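Local coordinates for protein tyrosyl-DNA phosphodiesterase 2 (Danio rerio, PDB 4F1H) that belongs to the endonuclease/exonuclease/phosphatase family and has the DNase I-like fold, built round two mixed beta sheets, at residues B[111-116]-B[145-150]; B[139-144]-B[209-214]; B[227-232]-B[240-245]. All blocks are in the same frame, centred on the assembly; numbering follows the deposited sequence.

From the N terminus, contact 1 opens first, on strand 108-114. The chain then runs through helix 124-140 and returns along strand 145-150, which closes the loop. Contact 2 opens inside that loop, at the end of the helix, and closes much later at the end of strand 202-211. The two therefore cross. They also touch, because strands 145-150 and 202-211 are neighbours in the same sheet and Val147 packs on Ala141. Contact 3 follows both in series and closes a short loop between strands 220-227 and 243-249 of the other sheet. It lies on the opposite side of the chain's centre from the other two.

Contact 1 of 3, residues B[111-116]-B[145-150]; sequences YLMTSH and AIVIFA. With nucleotides of chain A.
Met113 and Phe149 are paired on adjacent parallel strands, with both side chains on the sheet face that also carries Tyr111 and Val147. CB of Met113 lies 3.8 Å from CD2 of Phe149. CG sits beside the backbone N (chi1 -49°) and passes loosely by Ile148 O. SD reaches back two residues, to the next pair on the same face, and lies 3.6 Å from CG1 of Val147. The same sulfur lies in the plane of the Tyr111 ring, at its edge. The chain then bends at chi3 (62°) to place CE beyond the sulfur. The Tyr111 ring leads away from strand 145-150, though CD1 still comes near CG1 of Val147. CB of Tyr111 lies 3.9 Å from CB of Ala145. Past Met113, CB of Ser115 meets the edge of the Phe149 ring, and Ser115 OG bonds to Asn97.

Four backbone hydrogen bonds join the strands, among them Ala150 N to Met113 O at 3.0 Å. The pairing ends with a side-chain bond. Thr114 OG1 donates to Ala150 O over 2.7 Å, in the carbonyl plane, and is also bonded to Gln41.

Beyond the strand, His116 NE2 gives a straight bond of 2.8 Å to OP3 of thymidine-5'-monophosphate, DT1 of chain A. The pairing is that of a beta-alpha-beta crossover, with helix 124-140 as its connection. Its first strand leads into the nucleotide site.

Contact 2 of 3, residues B[139-144]-B[209-214]; sequences KEAPED and FLRSAK
Arg211 reaches across to the turn after helix 124-140 and holds two successive carbonyls. NH2 donates to Ala141 O over 2.9 Å, almost straight at 170°. NH1 donates to Pro142 O over 2.9 Å in a more bent bond, 149° at the hydrogen. Both oxygens lie in the guanidinium plane, at its edge, yet each carbonyl receives its donor from above its own plane. A bend at chi3 (79°) turns the guanidinium to this position. Arg211 NE bonds back to Ser212 O at 2.9 Å, and NH1 has a further partner in Ala145 O. Bonds on all three nitrogens fix the rotation of the group. Its charge sits close to the C-terminal end of the helix, where it would probably be favourable. CB of Ala141 packs 3.7 Å from NH2. The buried Ala213 completes the tight part, its CB 3.7 Å from the carbonyl carbon of Asp144.

The other side is looser and faces solvent. Lys214 N makes a weak bond to Glu143 O. The carboxylate end of Glu143 lies against the stem of Lys214, CD of Glu143 4.0 Å from CG of Lys214. Their charged ends, OE2 of Glu143 and NZ of Lys214, stay 5.6 Å apart. Asp144 turns from this contact to a salt bridge with Lys109.

Arg211 also packs on Ile138. The contact joins the end of helix 124-140 to the end of strand 202-211, beside strand 145-150, which neighbours strand 202-211 in the sheet. Tyr111 of strand 108-114 packs on Ala141.

Contact 3 of 3, residues B[227-232]-B[240-245]; sequences IGMEKL and DHWGIY. With nucleotides of chain A.
Ile227 and Gly243 form an antiparallel hydrogen-bonded pair, joining strands 220-227 and 243-249 at the edge of a sheet of the DNase I-like fold. Ile227 N donates to Gly243 O over 2.9 Å, and Gly243 N returns a bond of 2.9 Å to Ile227 O. CG1 of Ile227 lies between its backbone N and carbonyl carbon (chi1 57°), 3.6 Å from Gly243 O.

Next to the pair, the chain turns past Gly228, in a backbone conformation that calls for glycine, into an inverse gamma turn centred on Met229. Met229 has two conformers. In one it crosses Trp242 at about a right angle, over one indole face. CB then stands 3.9 Å from the centroid of the six-membered ring, a CH-pi contact. SD makes a Met-aromatic contact with the five-membered ring, less certain because it holds for that conformer. Tyr237 meets the indole edge-to-face.

Trp242 turns to the loop, with CZ3 3.1 Å from Gly228 O, while the neighbouring His241 leads away from it. His241 ND1 is bonded to Asp206, and NE2 donates over 2.8 Å at 167° to OP1 of thymidine-5'-monophosphate, DT1 of chain A.

Contact 1 of 3, residues B[111-116]-B[145-150]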
loop_
_atom_site.group_PDB
_atom_site.type_symbol
_atom_site.label_atom_id
_atom_site.label_comp_id
_atom_site.label_asym_id
_atom_site.label_seq_id
_atom_site.Cartn_x
_atom_site.Cartn_y
_atom_site.Cartn_z
ATOM N N TYR B 111 8.419 -17.825 -15.442
ATOM C CA TYR B 111 7.271 -18.293 -14.663
ATOM C C TYR B 111 6.243 -17.179 -14.889
ATOM O O TYR B 111 6.384 -16.102 -14.307
ATOM C CB TYR B 111 7.721 -18.427 -13.205
ATOM C CG TYR B 111 6.753 -19.011 -12.209
ATOM C CD1 TYR B 111 5.912 -18.185 -11.475
ATOM C CD2 TYR B 111 6.752 -20.380 -11.923
ATOM C CE1 TYR B 111 5.033 -18.705 -10.504
ATOM C CE2 TYR B 111 5.859 -20.924 -10.959
ATOM C CZ TYR B 111 5.021 -20.078 -10.257
ATOM O OH TYR B 111 4.149 -20.606 -9.298
ATOM N N LEU B 112 5.282 -17.419 -15.796
ATOM C CA LEU B 112 4.342 -16.386 -16.259
ATOM C C LEU B 112 3.039 -16.481 -15.476
ATOM O O LEU B 112 2.502 -17.569 -15.269
ATOM C CB LEU B 112 4.065 -16.571 -17.752
ATOM C CG LEU B 112 5.354 -16.584 -18.589
ATOM C CD1 LEU B 112 5.005 -17.088 -19.980
ATOM C CD2 LEU B 112 6.032 -15.227 -18.659
ATOM N N MET B 113 2.533 -15.344 -15.017
ATOM C CA MET B 113 1.352 -15.380 -14.155
ATOM C C MET B 113 0.383 -14.273 -14.522
ATOM O O MET B 113 0.792 -13.179 -14.868
ATOM C CB MET B 113 1.764 -15.126 -12.697
ATOM C CG MET B 113 2.946 -15.961 -12.202
ATOM S SD MET B 113 3.628 -15.261 -10.657
ATOM C CE MET B 113 2.212 -15.427 -9.568
ATOM N N THR B 114 -0.913 -14.579 -14.448
ATOM C CA THR B 114 -1.925 -13.508 -14.609
ATOM C C THR B 114 -3.135 -13.733 -13.707
ATOM O O THR B 114 -3.499 -14.852 -13.324
ATOM C CB THR B 114 -2.389 -13.317 -16.087
ATOM O OG1 THR B 114 -3.100 -12.087 -16.210
ATOM C CG2 THR B 114 -3.277 -14.466 -16.587
ATOM N N SER B 115 -3.787 -12.624 -13.380
ATOM C CA SER B 115 -5.006 -12.677 -12.606
ATOM C C SER B 115 -5.785 -11.400 -12.892
ATOM O O SER B 115 -5.240 -10.391 -13.399
ATOM C CB SER B 115 -4.681 -12.809 -11.111
ATOM O OG SER B 115 -5.881 -13.002 -10.362
ATOM N N HIS B 116 -7.077 -11.455 -12.614
ATOM C CA HIS B 116 -7.932 -10.285 -12.627
ATOM C C HIS B 116 -8.376 -10.203 -11.172
ATOM O O HIS B 116 -9.287 -10.958 -10.752
ATOM C CB HIS B 116 -9.095 -10.583 -13.571
ATOM C CG HIS B 116 -10.092 -9.480 -13.708
ATOM N ND1 HIS B 116 -11.287 -9.662 -14.368
ATOM C CD2 HIS B 116 -10.047 -8.174 -13.352
ATOM C CE1 HIS B 116 -11.964 -8.526 -14.382
ATOM N NE2 HIS B 116 -11.239 -7.605 -13.766
ATOM N N ALA B 145 13.934 -19.336 -12.437
ATOM C CA ALA B 145 12.979 -18.686 -13.336
ATOM C C ALA B 145 12.979 -17.178 -13.138
ATOM O O ALA B 145 13.126 -16.693 -11.996
ATOM C CB ALA B 145 11.545 -19.213 -13.117
ATOM N N ILE B 146 12.792 -16.460 -14.252
ATOM C CA ILE B 146 12.387 -15.052 -14.219
ATOM C C ILE B 146 10.861 -15.100 -14.036
ATOM O O ILE B 146 10.193 -15.835 -14.780
ATOM C CB ILE B 146 12.704 -14.384 -15.552
ATOM C CG1 ILE B 146 14.228 -14.357 -15.763
ATOM C CG2 ILE B 146 12.132 -12.948 -15.608
ATOM C CD1 ILE B 146 14.627 -14.020 -17.207
ATOM N N VAL B 147 10.329 -14.369 -13.051
ATOM C CA VAL B 147 8.887 -14.255 -12.852
ATOM C C VAL B 147 8.323 -12.983 -13.473
ATOM O O VAL B 147 8.811 -11.884 -13.217
ATOM C CB VAL B 147 8.535 -14.248 -11.339
ATOM C CG1 VAL B 147 7.036 -14.216 -11.129
ATOM C CG2 VAL B 147 9.132 -15.471 -10.700
ATOM N N ILE B 148 7.262 -13.125 -14.269
ATOM C CA ILE B 148 6.519 -11.945 -14.760
ATOM C C ILE B 148 5.054 -12.168 -14.430
ATOM O O ILE B 148 4.439 -13.135 -14.916
ATOM C CB ILE B 148 6.669 -11.794 -16.270
ATOM C CG1 ILE B 148 8.149 -11.558 -16.613
ATOM C CG2 ILE B 148 5.778 -10.619 -16.778
ATOM C CD1 ILE B 148 8.371 -11.359 -18.113
ATOM N N PHE B 149 4.511 -11.340 -13.539
ATOM C CA PHE B 149 3.083 -11.296 -13.341
ATOM C C PHE B 149 2.567 -10.100 -14.111
ATOM O O PHE B 149 3.124 -8.997 -13.986
ATOM C CB PHE B 149 2.713 -11.153 -11.841
ATOM C CG PHE B 149 1.262 -10.847 -11.634
ATOM C CD1 PHE B 149 0.807 -9.524 -11.685
ATOM C CD2 PHE B 149 0.347 -11.863 -11.441
ATOM C CE1 PHE B 149 -0.558 -9.235 -11.582
ATOM C CE2 PHE B 149 -1.030 -11.560 -11.279
ATOM C CZ PHE B 149 -1.458 -10.265 -11.348
ATOM N N ALA B 150 1.482 -10.262 -14.871
ATOM C CA ALA B 150 0.883 -9.091 -15.508
ATOM C C ALA B 150 -0.599 -9.322 -15.463
ATOM O O ALA B 150 -1.082 -10.380 -15.854
ATOM C CB ALA B 150 1.360 -8.943 -16.974
ATOM O OP3 DT A 1 -12.356 -5.112 -13.127
ATOM P P DT A 1 -12.219 -3.808 -13.847
ATOM O OP1 DT A 1 -12.356 -3.854 -15.295
ATOM O OP2 DT A 1 -10.870 -3.179 -13.623
ATOM O "O5'" DT A 1 -13.264 -2.828 -13.169
ATOM C "C5'" DT A 1 -13.564 -1.601 -13.856
ATOM C "C4'" DT A 1 -14.618 -0.896 -13.027
ATOM O "O4'" DT A 1 -15.865 -1.603 -13.268
ATOM C "C3'" DT A 1 -14.386 -0.893 -11.511
ATOM O "O3'" DT A 1 -14.965 0.304 -10.958
ATOM C "C2'" DT A 1 -15.175 -2.109 -11.034
ATOM C "C1'" DT A 1 -16.363 -2.067 -11.995
ATOM N N1 DT A 1 -17.055 -3.380 -12.157
ATOM C C2 DT A 1 -18.376 -3.467 -11.762
ATOM O O2 DT A 1 -19.002 -2.517 -11.267
ATOM N N3 DT A 1 -18.930 -4.708 -11.938
ATOM C C4 DT A 1 -18.333 -5.847 -12.470
ATOM O O4 DT A 1 -18.953 -6.920 -12.591
ATOM C C5 DT A 1 -16.946 -5.664 -12.861
ATOM C C7 DT A 1 -16.158 -6.814 -13.411
ATOM C C6 DT A 1 -16.369 -4.464 -12.699
#

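Contact 2 of 3, residues B[139-144]-B[209-214]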
loop_
_atom_site.group_PDB
_atom_site.type_symbol
_atom_site.label_atom_id
_atom_site.label_comp_id
_atom_site.label_asym_id
_atom_site.label_seq_id
_atom_site.Cartn_x
_atom_site.Cartn_y
_atom_site.Cartn_z
ATOM N N LYS B 139 7.414 -14.686 -4.874
ATOM C CA LYS B 139 8.552 -14.971 -3.980
ATOM C C LYS B 139 9.037 -16.417 -4.044
ATOM O O LYS B 139 10.255 -16.674 -4.069
ATOM C CB LYS B 139 8.169 -14.676 -2.537
ATOM C CG LYS B 139 8.007 -13.220 -2.191
ATOM C CD LYS B 139 7.843 -13.062 -0.682
ATOM C CE LYS B 139 8.971 -13.737 0.100
ATOM N NZ LYS B 139 8.786 -13.580 1.576
ATOM N N GLU B 140 8.097 -17.358 -4.075
ATOM C CA GLU B 140 8.429 -18.789 -3.978
ATOM C C GLU B 140 8.688 -19.469 -5.299
ATOM O O GLU B 140 8.970 -20.664 -5.344
ATOM C CB GLU B 140 7.277 -19.544 -3.316
ATOM C CG GLU B 140 6.979 -19.113 -1.886
ATOM C CD GLU B 140 5.754 -19.838 -1.336
ATOM O OE1 GLU B 140 5.054 -20.518 -2.128
ATOM O OE2 GLU B 140 5.492 -19.728 -0.114
ATOM N N ALA B 141 8.577 -18.736 -6.395
ATOM C CA ALA B 141 8.771 -19.355 -7.697
ATOM C C ALA B 141 10.208 -19.892 -7.779
ATOM O O ALA B 141 11.103 -19.329 -7.146
ATOM C CB ALA B 141 8.535 -18.311 -8.795
ATOM N N PRO B 142 10.422 -20.956 -8.572
ATOM C CA PRO B 142 11.752 -21.590 -8.694
ATOM C C PRO B 142 12.873 -20.571 -8.918
ATOM O O PRO B 142 12.724 -19.641 -9.720
ATOM C CB PRO B 142 11.602 -22.482 -9.937
ATOM C CG PRO B 142 10.161 -22.814 -9.996
ATOM C CD PRO B 142 9.423 -21.602 -9.445
ATOM N N GLU B 143 13.991 -20.764 -8.215
ATOM C CA GLU B 143 15.138 -19.868 -8.280
ATOM C C GLU B 143 15.681 -19.639 -9.679
ATOM O O GLU B 143 16.309 -18.610 -9.938
ATOM C CB GLU B 143 16.279 -20.432 -7.449
ATOM C CG GLU B 143 16.121 -20.270 -5.966
ATOM C CD GLU B 143 17.469 -20.170 -5.281
ATOM O OE1 GLU B 143 18.462 -20.683 -5.856
ATOM O OE2 GLU B 143 17.532 -19.563 -4.187
ATOM N N ASP B 144 15.472 -20.602 -10.571
ATOM C CA ASP B 144 16.025 -20.494 -11.907
ATOM C C ASP B 144 15.070 -19.857 -12.916
ATOM O O ASP B 144 15.378 -19.809 -14.107
ATOM C CB ASP B 144 16.528 -21.854 -12.412
ATOM C CG ASP B 144 15.425 -22.906 -12.493
ATOM O OD1 ASP B 144 14.353 -22.719 -11.868
ATOM O OD2 ASP B 144 15.641 -23.935 -13.170
ATOM N N PHE B 209 4.509 -7.118 -12.443
ATOM C CA PHE B 209 5.500 -7.379 -11.363
ATOM C C PHE B 209 6.584 -8.281 -11.929
ATOM O O PHE B 209 6.293 -9.239 -12.659
ATOM C CB PHE B 209 4.825 -8.027 -10.139
ATOM C CG PHE B 209 3.728 -7.177 -9.516
ATOM C CD1 PHE B 209 3.827 -5.784 -9.475
ATOM C CD2 PHE B 209 2.582 -7.788 -9.007
ATOM C CE1 PHE B 209 2.803 -5.012 -8.913
ATOM C CE2 PHE B 209 1.564 -7.032 -8.426
ATOM C CZ PHE B 209 1.669 -5.636 -8.401
ATOM N N LEU B 210 7.840 -7.969 -11.617
ATOM C CA LEU B 210 8.988 -8.670 -12.186
ATOM C C LEU B 210 9.914 -9.142 -11.086
ATOM O O LEU B 210 10.209 -8.390 -10.157
ATOM C CB LEU B 210 9.735 -7.731 -13.150
ATOM C CG LEU B 210 11.103 -8.224 -13.634
ATOM C CD1 LEU B 210 10.933 -9.454 -14.572
ATOM C CD2 LEU B 210 11.871 -7.102 -14.359
ATOM N N ARG B 211 10.354 -10.397 -11.167
ATOM C CA ARG B 211 11.413 -10.905 -10.282
ATOM C C ARG B 211 12.472 -11.609 -11.136
ATOM O O ARG B 211 12.141 -12.350 -12.079
ATOM C CB ARG B 211 10.842 -11.885 -9.250
ATOM C CG ARG B 211 11.862 -12.230 -8.143
ATOM C CD ARG B 211 11.574 -13.612 -7.586
ATOM N NE ARG B 211 12.097 -14.626 -8.488
ATOM C CZ ARG B 211 11.983 -15.935 -8.293
ATOM N NH1 ARG B 211 12.519 -16.771 -9.161
ATOM N NH2 ARG B 211 11.325 -16.398 -7.243
ATOM N N SER B 212 13.759 -11.347 -10.862
ATOM C CA SER B 212 14.805 -12.046 -11.607
ATOM C C SER B 212 14.977 -13.479 -11.135
ATOM O O SER B 212 14.439 -13.888 -10.104
ATOM C CB SER B 212 16.154 -11.326 -11.473
ATOM O OG SER B 212 16.045 -9.976 -11.863
ATOM N N ALA B 213 15.744 -14.238 -11.913
ATOM C CA ALA B 213 16.186 -15.579 -11.513
ATOM C C ALA B 213 17.514 -15.352 -10.810
ATOM O O ALA B 213 18.299 -14.508 -11.264
ATOM C CB ALA B 213 16.437 -16.433 -12.756
ATOM N N LYS B 214 17.769 -16.092 -9.726
ATOM C CA LYS B 214 19.108 -16.124 -9.090
ATOM C C LYS B 214 20.212 -16.716 -9.973
ATOM O O LYS B 214 21.397 -16.411 -9.787
ATOM C CB LYS B 214 19.067 -16.943 -7.803
ATOM C CG LYS B 214 17.993 -16.547 -6.830
ATOM C CD LYS B 214 18.403 -15.334 -6.026
ATOM C CE LYS B 214 17.454 -15.130 -4.854
ATOM N NZ LYS B 214 17.836 -13.984 -3.973
#

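Contact 3 of 3, residues B[227-232]-B[240-245]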
loop_
_atom_site.group_PDB
_atom_site.type_symbol
_atom_site.label_atom_id
_atom_site.label_comp_id
_atom_site.label_asym_id
_atom_site.label_seq_id
_atom_site.Cartn_x
_atom_site.Cartn_y
_atom_site.Cartn_z
ATOM N N ILE B 227 -1.262 0.999 -25.013
ATOM C CA ILE B 227 -1.802 0.817 -26.371
ATOM C C ILE B 227 -3.328 0.747 -26.340
ATOM O O ILE B 227 -3.937 0.594 -25.273
ATOM C CB ILE B 227 -1.204 -0.421 -27.083
ATOM C CG1 ILE B 227 -1.444 -1.714 -26.267
ATOM C CG2 ILE B 227 0.298 -0.234 -27.315
ATOM C CD1 ILE B 227 -0.857 -3.001 -26.994
ATOM N N GLY B 228 -3.948 0.862 -27.511
ATOM C CA GLY B 228 -5.396 0.821 -27.627
ATOM C C GLY B 228 -6.065 2.167 -27.514
ATOM O O GLY B 228 -7.284 2.229 -27.403
ATOM N N MET B 229 -5.285 3.234 -27.508
ATOM C CA MET B 229 -5.832 4.543 -27.247
ATOM C C MET B 229 -6.145 5.256 -28.560
ATOM O O MET B 229 -5.769 6.420 -28.745
ATOM C CB MET B 229 -4.830 5.330 -26.412
ATOM C CG MET B 229 -3.350 4.813 -26.509
ATOM S SD MET B 229 -2.905 4.646 -24.789
ATOM C CE MET B 229 -3.193 6.349 -24.360
ATOM N N GLU B 230 -6.806 4.530 -29.468
ATOM C CA GLU B 230 -7.339 5.086 -30.698
ATOM C C GLU B 230 -8.666 4.371 -31.014
ATOM O O GLU B 230 -8.772 3.148 -30.882
ATOM C CB GLU B 230 -6.307 4.826 -31.793
ATOM C CG GLU B 230 -6.569 5.453 -33.123
ATOM C CD GLU B 230 -5.472 5.086 -34.100
ATOM O OE1 GLU B 230 -5.711 4.195 -34.955
ATOM O OE2 GLU B 230 -4.361 5.655 -33.971
ATOM N N LYS B 231 -9.685 5.117 -31.441
ATOM C CA LYS B 231 -10.949 4.476 -31.800
ATOM C C LYS B 231 -10.855 3.588 -33.016
ATOM O O LYS B 231 -10.150 3.898 -33.990
ATOM C CB LYS B 231 -12.031 5.528 -32.062
ATOM C CG LYS B 231 -12.543 6.153 -30.789
ATOM C CD LYS B 231 -13.728 7.067 -31.053
ATOM C CE LYS B 231 -14.307 7.520 -29.726
ATOM N NZ LYS B 231 -15.176 8.726 -29.874
ATOM N N LEU B 232 -11.600 2.495 -32.965
ATOM C CA LEU B 232 -11.740 1.573 -34.084
ATOM C C LEU B 232 -12.757 2.137 -35.070
ATOM O O LEU B 232 -13.400 3.165 -34.798
ATOM C CB LEU B 232 -12.227 0.222 -33.583
ATOM C CG LEU B 232 -11.286 -0.423 -32.565
ATOM C CD1 LEU B 232 -11.949 -1.667 -31.903
ATOM C CD2 LEU B 232 -9.942 -0.788 -33.185
ATOM N N ASP B 240 -12.435 -0.743 -22.356
ATOM C CA ASP B 240 -12.404 0.383 -21.430
ATOM C C ASP B 240 -11.034 0.546 -20.742
ATOM O O ASP B 240 -10.777 1.585 -20.108
ATOM C CB ASP B 240 -13.552 0.302 -20.410
ATOM C CG ASP B 240 -13.476 -0.930 -19.521
ATOM O OD1 ASP B 240 -12.824 -1.948 -19.884
ATOM O OD2 ASP B 240 -14.117 -0.883 -18.442
ATOM N N HIS B 241 -10.176 -0.474 -20.855
ATOM C CA HIS B 241 -8.788 -0.377 -20.397
ATOM C C HIS B 241 -7.862 -0.107 -21.561
ATOM O O HIS B 241 -8.141 -0.544 -22.676
ATOM C CB HIS B 241 -8.322 -1.718 -19.796
ATOM C CG HIS B 241 -8.972 -2.073 -18.500
ATOM N ND1 HIS B 241 -8.258 -2.140 -17.316
ATOM C CD2 HIS B 241 -10.237 -2.471 -18.206
ATOM C CE1 HIS B 241 -9.064 -2.528 -16.337
ATOM N NE2 HIS B 241 -10.273 -2.716 -16.848
ATOM N N TRP B 242 -6.723 0.527 -21.279
ATOM C CA TRP B 242 -5.632 0.553 -22.236
ATOM C C TRP B 242 -4.820 -0.731 -22.028
ATOM O O TRP B 242 -4.787 -1.286 -20.913
ATOM C CB TRP B 242 -4.755 1.771 -21.984
ATOM C CG TRP B 242 -5.480 3.105 -22.014
ATOM C CD1 TRP B 242 -5.239 4.145 -21.179
ATOM C CD2 TRP B 242 -6.469 3.563 -22.954
ATOM N NE1 TRP B 242 -6.021 5.213 -21.513
ATOM C CE2 TRP B 242 -6.778 4.892 -22.609
ATOM C CE3 TRP B 242 -7.111 2.986 -24.045
ATOM C CZ2 TRP B 242 -7.733 5.649 -23.315
ATOM C CZ3 TRP B 242 -8.039 3.743 -24.751
ATOM C CH2 TRP B 242 -8.333 5.051 -24.382
ATOM N N GLY B 243 -4.207 -1.251 -23.096
ATOM C CA GLY B 243 -3.318 -2.382 -22.939
ATOM C C GLY B 243 -1.918 -1.921 -22.591
ATOM O O GLY B 243 -1.568 -0.757 -22.786
ATOM N N ILE B 244 -1.114 -2.822 -22.027
ATOM C CA ILE B 244 0.291 -2.504 -21.759
ATOM C C ILE B 244 1.153 -3.339 -22.700
ATOM O O ILE B 244 1.002 -4.559 -22.759
ATOM C CB ILE B 244 0.698 -2.862 -20.326
ATOM C CG1 ILE B 244 -0.066 -1.990 -19.321
ATOM C CG2 ILE B 244 2.199 -2.598 -20.100
ATOM C CD1 ILE B 244 0.151 -2.415 -17.853
ATOM N N TYR B 245 2.048 -2.688 -23.468
ATOM C CA TYR B 245 3.130 -3.399 -24.164
ATOM C C TYR B 245 4.446 -3.191 -23.389
ATOM O O TYR B 245 4.773 -2.072 -22.963
ATOM C CB TYR B 245 3.282 -2.881 -25.597
ATOM C CG TYR B 245 4.483 -3.469 -26.324
ATOM C CD1 TYR B 245 4.511 -4.806 -26.703
ATOM C CD2 TYR B 245 5.570 -2.659 -26.654
ATOM C CE1 TYR B 245 5.608 -5.338 -27.370
ATOM C CE2 TYR B 245 6.651 -3.178 -27.322
ATOM C CZ TYR B 245 6.669 -4.505 -27.663
ATOM O OH TYR B 245 7.774 -5.014 -28.306
ATOM O OP3 DT A 1 -12.356 -5.112 -13.127
ATOM P P DT A 1 -12.219 -3.808 -13.847
ATOM O OP1 DT A 1 -12.356 -3.854 -15.295
ATOM O OP2 DT A 1 -10.870 -3.179 -13.623
ATOM O "O5'" DT A 1 -13.264 -2.828 -13.169
ATOM C "C5'" DT A 1 -13.564 -1.601 -13.856
ATOM C "C4'" DT A 1 -14.618 -0.896 -13.027
ATOM O "O4'" DT A 1 -15.865 -1.603 -13.268
ATOM C "C3'" DT A 1 -14.386 -0.893 -11.511
ATOM O "O3'" DT A 1 -14.965 0.304 -10.958
ATOM C "C2'" DT A 1 -15.175 -2.109 -11.034
ATOM C "C1'" DT A 1 -16.363 -2.067 -11.995
ATOM N N1 DT A 1 -17.055 -3.380 -12.157
ATOM C C2 DT A 1 -18.376 -3.467 -11.762
ATOM O O2 DT A 1 -19.002 -2.517 -11.267
ATOM N N3 DT A 1 -18.930 -4.708 -11.938
ATOM C C4 DT A 1 -18.333 -5.847 -12.470
ATOM O O4 DT A 1 -18.953 -6.920 -12.591
ATOM C C5 DT A 1 -16.946 -5.664 -12.861
ATOM C C7 DT A 1 -16.158 -6.814 -13.411
ATOM C C6 DT A 1 -16.369 -4.464 -12.699
HETATM O O HOH W 1 -8.682 0.129 -25.675
#